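Local coordinates for protein HIAXHD3 (Humicola insolens, PDB 3ZXK) that probably removes arabinofuranose side chains from xylan as a family 43 exo-arabinofuranosidase, a scaffold into which endo-xylanase activity has been engineered, at residues A[212-217]-A[231-236]; A[382-387]-A[458-463]. One frame throughout, in Å; residues are numbered along the deposited sequence.

Contact 1 (A[212-217]-A[231-236]); sequences DAEYVL and RTLVSR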
ATOM      1  N   ASP A 212     -10.500 -16.294  -4.493  1.00  8.81           N
ATOM      2  CA  ASP A 212      -9.852 -17.327  -5.291  1.00  9.28           C
ATOM      3  C   ASP A 212     -10.146 -17.296  -6.785  1.00  8.40           C
ATOM      4  O   ASP A 212      -9.616 -18.134  -7.508  1.00  7.74           O
ATOM      5  CB  ASP A 212     -10.178 -18.721  -4.714  1.00 11.39           C
ATOM      6  CG  ASP A 212     -11.659 -19.069  -4.787  1.00 13.78           C
ATOM      7  OD1 ASP A 212     -12.507 -18.198  -5.093  1.00 16.20           O
ATOM      8  OD2 ASP A 212     -11.979 -20.256  -4.547  1.00 19.20           O
ATOM      9  N   ALA A 213     -10.967 -16.358  -7.244  1.00  6.34           N
ATOM     10  CA  ALA A 213     -11.356 -16.332  -8.661  1.00  6.14           C
ATOM     11  C   ALA A 213     -11.539 -14.933  -9.162  1.00  6.39           C
ATOM     12  O   ALA A 213     -11.828 -14.017  -8.376  1.00  6.65           O
ATOM     13  CB  ALA A 213     -12.638 -17.155  -8.950  1.00  6.82           C
ATOM     14  N   GLU A 214     -11.347 -14.779 -10.469  1.00  6.54           N
ATOM     15  CA  GLU A 214     -11.645 -13.541 -11.184  1.00  6.39           C
ATOM     16  C   GLU A 214     -12.567 -13.891 -12.360  1.00  6.50           C
ATOM     17  O   GLU A 214     -12.298 -14.859 -13.075  1.00  7.09           O
ATOM     18  CB  GLU A 214     -10.371 -12.896 -11.703  1.00  6.94           C
ATOM     19  CG  GLU A 214     -10.582 -11.494 -12.284  1.00  6.52           C
ATOM     20  CD  GLU A 214     -10.689 -10.409 -11.197  1.00  7.19           C
ATOM     21  OE1 GLU A 214     -10.611 -10.738  -9.995  1.00  8.00           O
ATOM     22  OE2 GLU A 214     -10.877  -9.222 -11.546  1.00  7.90           O
ATOM     23  N   TYR A 215     -13.644 -13.120 -12.516  1.00  6.58           N
ATOM     24  CA  TYR A 215     -14.542 -13.254 -13.654  1.00  6.53           C
ATOM     25  C   TYR A 215     -14.414 -12.056 -14.558  1.00  6.02           C
ATOM     26  O   TYR A 215     -14.112 -10.952 -14.111  1.00  6.06           O
ATOM     27  CB  TYR A 215     -15.999 -13.457 -13.204  1.00  8.14           C
ATOM     28  CG  TYR A 215     -16.207 -14.629 -12.252  1.00 11.28           C
ATOM     29  CD1 TYR A 215     -15.597 -15.862 -12.479  1.00 13.41           C
ATOM     30  CD2 TYR A 215     -17.020 -14.499 -11.137  1.00 14.09           C
ATOM     31  CE1 TYR A 215     -15.791 -16.935 -11.612  1.00 15.69           C
ATOM     32  CE2 TYR A 215     -17.229 -15.558 -10.267  1.00 16.57           C
ATOM     33  CZ  TYR A 215     -16.612 -16.779 -10.513  1.00 17.57           C
ATOM     34  OH  TYR A 215     -16.795 -17.842  -9.653  1.00 21.32           O
ATOM     35  N   VAL A 216     -14.580 -12.289 -15.847  1.00  5.62           N
ATOM     36  CA  VAL A 216     -14.695 -11.192 -16.791  1.00  5.27           C
ATOM     37  C   VAL A 216     -16.148 -11.067 -17.195  1.00  5.40           C
ATOM     38  O   VAL A 216     -16.773 -12.050 -17.601  1.00  5.53           O
ATOM     39  CB  VAL A 216     -13.707 -11.291 -17.996  1.00  5.66           C
ATOM     40  CG1 VAL A 216     -13.686 -12.676 -18.634  1.00  7.09           C
ATOM     41  CG2 VAL A 216     -14.032 -10.198 -19.025  1.00  5.56           C
ATOM     42  N   LEU A 217     -16.718  -9.882 -17.012  1.00  4.88           N
ATOM     43  CA  LEU A 217     -18.098  -9.625 -17.451  1.00  5.33           C
ATOM     44  C   LEU A 217     -18.077  -8.770 -18.712  1.00  5.37           C
ATOM     45  O   LEU A 217     -17.238  -7.887 -18.825  1.00  5.43           O
ATOM     46  CB  LEU A 217     -18.892  -8.877 -16.377  1.00  5.79           C
ATOM     47  CG  LEU A 217     -18.691  -9.304 -14.931  1.00  6.68           C
ATOM     48  CD1 LEU A 217     -19.547  -8.437 -14.024  1.00  7.02           C
ATOM     49  CD2 LEU A 217     -19.001 -10.767 -14.785  1.00  7.41           C
ATOM     50  N   ARG A 231     -17.661 -14.814 -17.941  1.00  7.86           N
ATOM     51  CA  ARG A 231     -16.821 -15.994 -18.134  1.00  7.37           C
ATOM     52  C   ARG A 231     -15.767 -15.980 -17.045  1.00  7.83           C
ATOM     53  O   ARG A 231     -15.441 -14.944 -16.513  1.00  7.66           O
ATOM     54  CB  ARG A 231     -16.090 -15.950 -19.477  1.00  7.76           C
ATOM     55  CG  ARG A 231     -16.971 -16.177 -20.688  1.00  7.70           C
ATOM     56  CD  ARG A 231     -16.141 -16.509 -21.916  1.00  8.57           C
ATOM     57  NE  ARG A 231     -17.012 -16.687 -23.073  1.00  8.40           N
ATOM     58  CZ  ARG A 231     -16.594 -17.015 -24.288  1.00  9.71           C
ATOM     59  NH1 ARG A 231     -15.303 -17.215 -24.511  1.00 10.30           N
ATOM     60  NH2 ARG A 231     -17.472 -17.136 -25.285  1.00 11.20           N
ATOM     61  N   THR A 232     -15.212 -17.142 -16.738  1.00  8.31           N
ATOM     62  CA  THR A 232     -14.108 -17.216 -15.795  1.00  9.06           C
ATOM     63  C   THR A 232     -12.823 -16.706 -16.439  1.00  8.98           C
ATOM     64  O   THR A 232     -12.509 -17.044 -17.584  1.00 11.82           O
ATOM     65  CB  THR A 232     -13.955 -18.656 -15.325  1.00  9.85           C
ATOM     66  OG1 THR A 232     -15.151 -19.018 -14.617  1.00 12.64           O
ATOM     67  CG2 THR A 232     -12.721 -18.817 -14.409  1.00  9.70           C
ATOM     68  N   LEU A 233     -12.093 -15.869 -15.726  1.00  7.60           N
ATOM     69  CA  LEU A 233     -10.738 -15.511 -16.152  1.00  8.01           C
ATOM     70  C   LEU A 233      -9.720 -16.415 -15.436  1.00  7.38           C
ATOM     71  O   LEU A 233      -8.840 -17.027 -16.069  1.00  8.32           O
ATOM     72  CB  LEU A 233     -10.474 -14.022 -15.881  1.00  8.43           C
ATOM     73  CG  LEU A 233      -9.172 -13.430 -16.411  1.00  9.94           C
ATOM     74  CD1 LEU A 233      -9.071 -13.555 -17.926  1.00 12.29           C
ATOM     75  CD2 LEU A 233      -9.087 -11.979 -15.971  1.00 10.08           C
ATOM     76  N   VAL A 234      -9.821 -16.494 -14.120  1.00  7.20           N
ATOM     77  CA  VAL A 234      -9.066 -17.498 -13.373  1.00  7.45           C
ATOM     78  C   VAL A 234      -9.943 -18.030 -12.263  1.00  7.44           C
ATOM     79  O   VAL A 234     -10.768 -17.302 -11.695  1.00  7.61           O
ATOM     80  CB  VAL A 234      -7.745 -16.993 -12.740  1.00  7.72           C
ATOM     81  CG1 VAL A 234      -6.712 -16.594 -13.791  1.00  7.25           C
ATOM     82  CG2 VAL A 234      -8.004 -15.914 -11.690  1.00  8.32           C
ATOM     83  N   SER A 235      -9.750 -19.293 -11.916  1.00  8.27           N
ATOM     84  CA  SER A 235     -10.440 -19.825 -10.740  1.00  9.15           C
ATOM     85  C   SER A 235      -9.551 -20.846 -10.095  1.00  9.60           C
ATOM     86  O   SER A 235      -9.253 -21.901 -10.697  1.00  9.85           O
ATOM     87  CB  SER A 235     -11.789 -20.430 -11.116  1.00  9.69           C
ATOM     88  OG  SER A 235     -12.460 -20.915  -9.958  1.00 13.66           O
ATOM     89  N   ARG A 236      -9.094 -20.505  -8.893  1.00  8.97           N
ATOM     90  CA  ARG A 236      -8.204 -21.361  -8.098  1.00  9.23           C
ATOM     91  C   ARG A 236      -7.012 -21.805  -8.947  1.00  9.69           C
ATOM     92  O   ARG A 236      -6.609 -22.965  -8.901  1.00 10.63           O
ATOM     93  CB  ARG A 236      -8.973 -22.563  -7.530  1.00 10.72           C
ATOM     94  CG  ARG A 236     -10.147 -22.141  -6.636  1.00 11.05           C
ATOM     95  CD  ARG A 236     -10.846 -23.316  -5.939  1.00 12.48           C
ATOM     96  NE  ARG A 236      -9.991 -23.919  -4.914  1.00 17.00           N
ATOM     97  CZ  ARG A 236      -9.844 -23.462  -3.676  1.00 17.40           C
ATOM     98  NH1 ARG A 236     -10.493 -22.369  -3.273  1.00 16.99           N
ATOM     99  NH2 ARG A 236      -9.025 -24.097  -2.836  1.00 19.67           N
TER
HETATM  100  O   HOH W   1     -15.125 -20.017  -9.853  1.00 33.76           O
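Asp-212 and Arg-236 hold each other twice at the open end of a beta hairpin, the two outer strands of one blade of the family 43 beta-propeller. Arg-236 N donates to Asp-212 O, and Arg-236 NH1 reaches Asp-212 OD2 at 2.9 Å in a salt bridge. OD2 uses its anti lone pair and lies near the guanidinium plane, although carboxylate and guanidinium planes are turned 76° apart. OD1 of the same carboxylate forms a salt bridge with Arg-209, so Asp-212 links two arginines.

The strand pairing illustrates how an antiparallel ladder absorbs an extra residue. Glu-214 O accepts from both Leu-233 N (2.8 Å) and Val-234 N (3.1 Å), a classic beta bulge at which the second strand turns a corner. Glu-214 N answers with a bond to Val-234 O, and beyond the bulge Val-216 and Arg-231 exchange two backbone bonds.

Apolar contacts fill in around this frame. Val-234 CG2 rests 3.8 Å from Glu-214 CB, and Leu-233 runs beside Glu-214, pointing the same way, with its CD2 against CG. Val-216 CG1 leans on Arg-231 CB, whose guanidinium continues away to a salt bridge with Asp-285 and the ring of Trp-287. Tyr-262 touches both Glu-214 and Leu-233, joining the hairpin to the next blade.

The side chains of Tyr-215 and Thr-232 diverge, yet the ring passes Thr-232 obliquely, Tyr-215 CE1 lying 3.7 Å from Thr-232 OG1. The tyrosine hydroxyl is hydrogen-bonded to Gln-189 OE1 and also accepts from a water in the ring plane, 2.7 Å from Tyr-215 OH; the same water lies 2.8 Å from Ser-235 OG, bridging the strands.

Contact 2 (A[382-387]-A[458-463]); sequences SGIFRL and WLRIDA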
ATOM      1  N   SER A 382      16.242  -6.497   5.830  1.00  6.75           N
ATOM      2  CA  SER A 382      16.677  -5.895   7.066  1.00  7.44           C
ATOM      3  C   SER A 382      16.370  -4.412   6.976  1.00  6.63           C
ATOM      4  O   SER A 382      16.666  -3.803   5.962  1.00  8.11           O
ATOM      5  CB  SER A 382      18.184  -6.105   7.217  1.00  9.49           C
ATOM      6  OG  SER A 382      18.609  -5.632   8.460  1.00 12.72           O
ATOM      7  N   GLY A 383      15.720  -3.839   7.997  1.00  5.59           N
ATOM      8  CA  GLY A 383      15.498  -2.386   8.017  1.00  5.72           C
ATOM      9  C   GLY A 383      16.303  -1.784   9.155  1.00  6.45           C
ATOM     10  O   GLY A 383      16.202  -2.227  10.308  1.00  6.62           O
ATOM     11  N   ILE A 384      17.123  -0.788   8.844  1.00  6.76           N
ATOM     12  CA  ILE A 384      18.008  -0.169   9.826  1.00  7.56           C
ATOM     13  C   ILE A 384      17.709   1.324   9.968  1.00  6.95           C
ATOM     14  O   ILE A 384      17.760   2.076   8.991  1.00  7.41           O
ATOM     15  CB  ILE A 384      19.475  -0.371   9.443  1.00  8.81           C
ATOM     16  CG1 ILE A 384      19.756  -1.867   9.248  1.00 10.07           C
ATOM     17  CG2 ILE A 384      20.424   0.256  10.480  1.00 10.10           C
ATOM     18  CD1 ILE A 384      21.185  -2.147   8.868  1.00 14.18           C
ATOM     19  N   PHE A 385      17.354   1.736  11.178  1.00  6.75           N
ATOM     20  CA  PHE A 385      17.139   3.136  11.528  1.00  6.79           C
ATOM     21  C   PHE A 385      18.325   3.657  12.323  1.00  6.70           C
ATOM     22  O   PHE A 385      18.812   2.988  13.242  1.00  7.91           O
ATOM     23  CB  PHE A 385      15.876   3.290  12.370  1.00  7.53           C
ATOM     24  CG  PHE A 385      14.590   3.082  11.612  1.00  8.98           C
ATOM     25  CD1 PHE A 385      13.986   4.148  10.927  1.00  9.30           C
ATOM     26  CD2 PHE A 385      13.978   1.827  11.594  1.00  9.78           C
ATOM     27  CE1 PHE A 385      12.785   3.949  10.259  1.00  8.89           C
ATOM     28  CE2 PHE A 385      12.780   1.640  10.932  1.00 10.98           C
ATOM     29  CZ  PHE A 385      12.182   2.693  10.265  1.00 11.23           C
ATOM     30  N   ARG A 386      18.774   4.860  11.989  1.00  6.63           N
ATOM     31  CA  ARG A 386      19.876   5.518  12.677  1.00  7.38           C
ATOM     32  C   ARG A 386      19.295   6.754  13.381  1.00  7.49           C
ATOM     33  O   ARG A 386      18.659   7.591  12.730  1.00  7.34           O
ATOM     34  CB  ARG A 386      20.958   5.889  11.656  1.00  8.39           C
ATOM     35  CG  ARG A 386      22.208   6.493  12.264  1.00 10.23           C
ATOM     36  CD  ARG A 386      23.096   7.087  11.197  1.00 12.72           C
ATOM     37  NE  ARG A 386      24.323   7.610  11.770  1.00 15.61           N
ATOM     38  CZ  ARG A 386      25.338   8.051  11.045  1.00 17.91           C
ATOM     39  NH1 ARG A 386      25.273   8.026   9.715  1.00 24.49           N
ATOM     40  NH2 ARG A 386      26.423   8.507  11.646  1.00 21.67           N
ATOM     41  N   LEU A 387      19.454   6.829  14.704  1.00  7.77           N
ATOM     42  CA  LEU A 387      18.809   7.874  15.527  1.00  6.93           C
ATOM     43  C   LEU A 387      19.762   8.614  16.428  1.00  6.84           C
ATOM     44  O   LEU A 387      20.786   8.059  16.856  1.00  7.75           O
ATOM     45  CB  LEU A 387      17.676   7.299  16.383  1.00  7.76           C
ATOM     46  CG  LEU A 387      16.531   6.632  15.617  1.00 11.08           C
ATOM     47  CD1 LEU A 387      16.766   5.135  15.517  1.00 11.72           C
ATOM     48  CD2 LEU A 387      15.230   6.945  16.324  1.00 15.03           C
ATOM     49  N   TRP A 458      21.894   2.769  16.335  1.00  7.21           N
ATOM     50  CA  TRP A 458      21.390   2.121  15.147  1.00  7.26           C
ATOM     51  C   TRP A 458      20.551   0.969  15.577  1.00  7.12           C
ATOM     52  O   TRP A 458      20.967   0.147  16.415  1.00  8.18           O
ATOM     53  CB  TRP A 458      22.529   1.611  14.287  1.00  9.27           C
ATOM     54  CG  TRP A 458      23.493   2.682  13.829  1.00 10.97           C
ATOM     55  CD1 TRP A 458      24.252   3.566  14.614  1.00 11.79           C
ATOM     56  CD2 TRP A 458      23.913   2.949  12.442  1.00 12.40           C
ATOM     57  NE1 TRP A 458      25.043   4.365  13.813  1.00 13.64           N
ATOM     58  CE2 TRP A 458      24.885   4.046  12.505  1.00 14.00           C
ATOM     59  CE3 TRP A 458      23.563   2.428  11.196  1.00 14.46           C
ATOM     60  CZ2 TRP A 458      25.484   4.567  11.361  1.00 14.83           C
ATOM     61  CZ3 TRP A 458      24.167   2.966  10.054  1.00 15.94           C
ATOM     62  CH2 TRP A 458      25.105   4.015  10.138  1.00 16.11           C
ATOM     63  N   LEU A 459      19.355   0.915  15.025  1.00  6.82           N
ATOM     64  CA  LEU A 459      18.370  -0.083  15.381  1.00  6.31           C
ATOM     65  C   LEU A 459      17.989  -0.881  14.140  1.00  6.75           C
ATOM     66  O   LEU A 459      17.531  -0.305  13.136  1.00  7.41           O
ATOM     67  CB  LEU A 459      17.133   0.582  15.998  1.00  5.53           C
ATOM     68  CG  LEU A 459      17.388   1.327  17.316  1.00  5.48           C
ATOM     69  CD1 LEU A 459      16.110   2.036  17.774  1.00  6.02           C
ATOM     70  CD2 LEU A 459      17.944   0.379  18.402  1.00  6.38           C
ATOM     71  N   ARG A 460      18.102  -2.195  14.248  1.00  6.30           N
ATOM     72  CA  ARG A 460      17.961  -3.086  13.111  1.00  6.13           C
ATOM     73  C   ARG A 460      16.900  -4.152  13.295  1.00  5.73           C
ATOM     74  O   ARG A 460      16.869  -4.830  14.315  1.00  6.88           O
ATOM     75  CB  ARG A 460      19.329  -3.739  12.833  1.00  6.85           C
ATOM     76  CG  ARG A 460      19.366  -4.836  11.762  1.00  7.03           C
ATOM     77  CD  ARG A 460      20.792  -5.252  11.421  1.00  9.29           C
ATOM     78  NE  ARG A 460      20.809  -6.684  11.140  1.00 10.95           N
ATOM     79  CZ  ARG A 460      21.884  -7.459  11.244  1.00 15.15           C
ATOM     80  NH1 ARG A 460      23.059  -6.927  11.552  1.00 19.21           N
ATOM     81  NH2 ARG A 460      21.786  -8.758  10.996  1.00 20.05           N
ATOM     82  N   ILE A 461      16.057  -4.308  12.279  1.00  5.37           N
ATOM     83  CA  ILE A 461      14.981  -5.308  12.281  1.00  5.26           C
ATOM     84  C   ILE A 461      15.221  -6.255  11.102  1.00  5.51           C
ATOM     85  O   ILE A 461      15.192  -5.825   9.936  1.00  6.28           O
ATOM     86  CB  ILE A 461      13.584  -4.659  12.124  1.00  5.37           C
ATOM     87  CG1 ILE A 461      13.255  -3.660  13.250  1.00  5.98           C
ATOM     88  CG2 ILE A 461      12.485  -5.716  12.061  1.00  6.14           C
ATOM     89  CD1 ILE A 461      11.975  -2.881  13.016  1.00  6.33           C
ATOM     90  N   ASP A 462      15.432  -7.536  11.374  1.00  6.29           N
ATOM     91  CA  ASP A 462      15.621  -8.517  10.266  1.00  7.03           C
ATOM     92  C   ASP A 462      14.315  -9.295  10.160  1.00  6.89           C
ATOM     93  O   ASP A 462      14.028 -10.153  11.000  1.00  7.39           O
ATOM     94  CB  ASP A 462      16.780  -9.502  10.541  1.00  8.01           C
ATOM     95  CG  ASP A 462      18.159  -8.888  10.364  1.00  9.72           C
ATOM     96  OD1 ASP A 462      18.252  -7.644  10.263  1.00 10.38           O
ATOM     97  OD2 ASP A 462      19.161  -9.665  10.361  1.00 13.83           O
ATOM     98  N   ALA A 463      13.534  -8.997   9.124  1.00  7.17           N
ATOM     99  CA  ALA A 463      12.215  -9.590   8.953  1.00  6.89           C
ATOM    100  C   ALA A 463      12.156 -10.650   7.875  1.00  7.41           C
ATOM    101  O   ALA A 463      12.638 -10.473   6.777  1.00  8.57           O
ATOM    102  CB  ALA A 463      11.208  -8.510   8.605  1.00  7.73           C
TER
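Arg-386 lies alongside Trp-458, pointing the same way and covering one indole face. Its CG, anti to the backbone N (chi1 -176°), sits 3.8 Å from the centroid of the five-membered ring in a CH-pi contact, and NE comes 3.3 Å from CZ2; guanidinium and indole planes differ by 25°. Asp-456 takes both Arg-386 NE and Trp-458 NE1, fixing the pair. Ile-384 CG2 meets the indole edge at CE3.

These neighbouring antiparallel strands belong to one sheet of the C-terminal concanavalin A-like beta-sandwich. Phe-385, Leu-387, Leu-459 and Ile-461 line its inner face, against strands 396-403 and 509-516.

Farther along the outer face, Arg-460 grips Asp-462 side-on, NE to OD1 (2.9 Å) and NH2 to OD2 (2.8 Å). Ser-382 OG donates to the same OD1 at 2.7 Å, from the opposite face of the carboxylate plane. An alanine in place of this aspartate would probably leave Ser-382 OG without this acceptor and let the Arg-460 guanidinium turn, its cation-pi contacts to Tyr-480 and Tyr-489 remaining. The inner face is apolar, whereas on the outer one, beside Ile-384, carboxylates and aromatic rings fix the orientation of two guanidinium groups.

Followed from the N terminus, the chain passes through three propeller blades before contact 1, which closes a short loop of 13 residues within the fourth and so stays local to one hairpin. The four strands between 250 and 290 then form the last blade, and the chain leaves for the C-terminal domain. Contact 2 comes later, in series with contact 1 and neither enclosing nor crossing it. Its loop is much longer, 70 residues, and carries strands 396-403 to 436-448 of the opposite sheet before returning, so it pairs as neighbours in one sheet two strands that are distant along the chain. The two contacts lie on opposite sides of the chain's centre, their own centres about 41 Å apart.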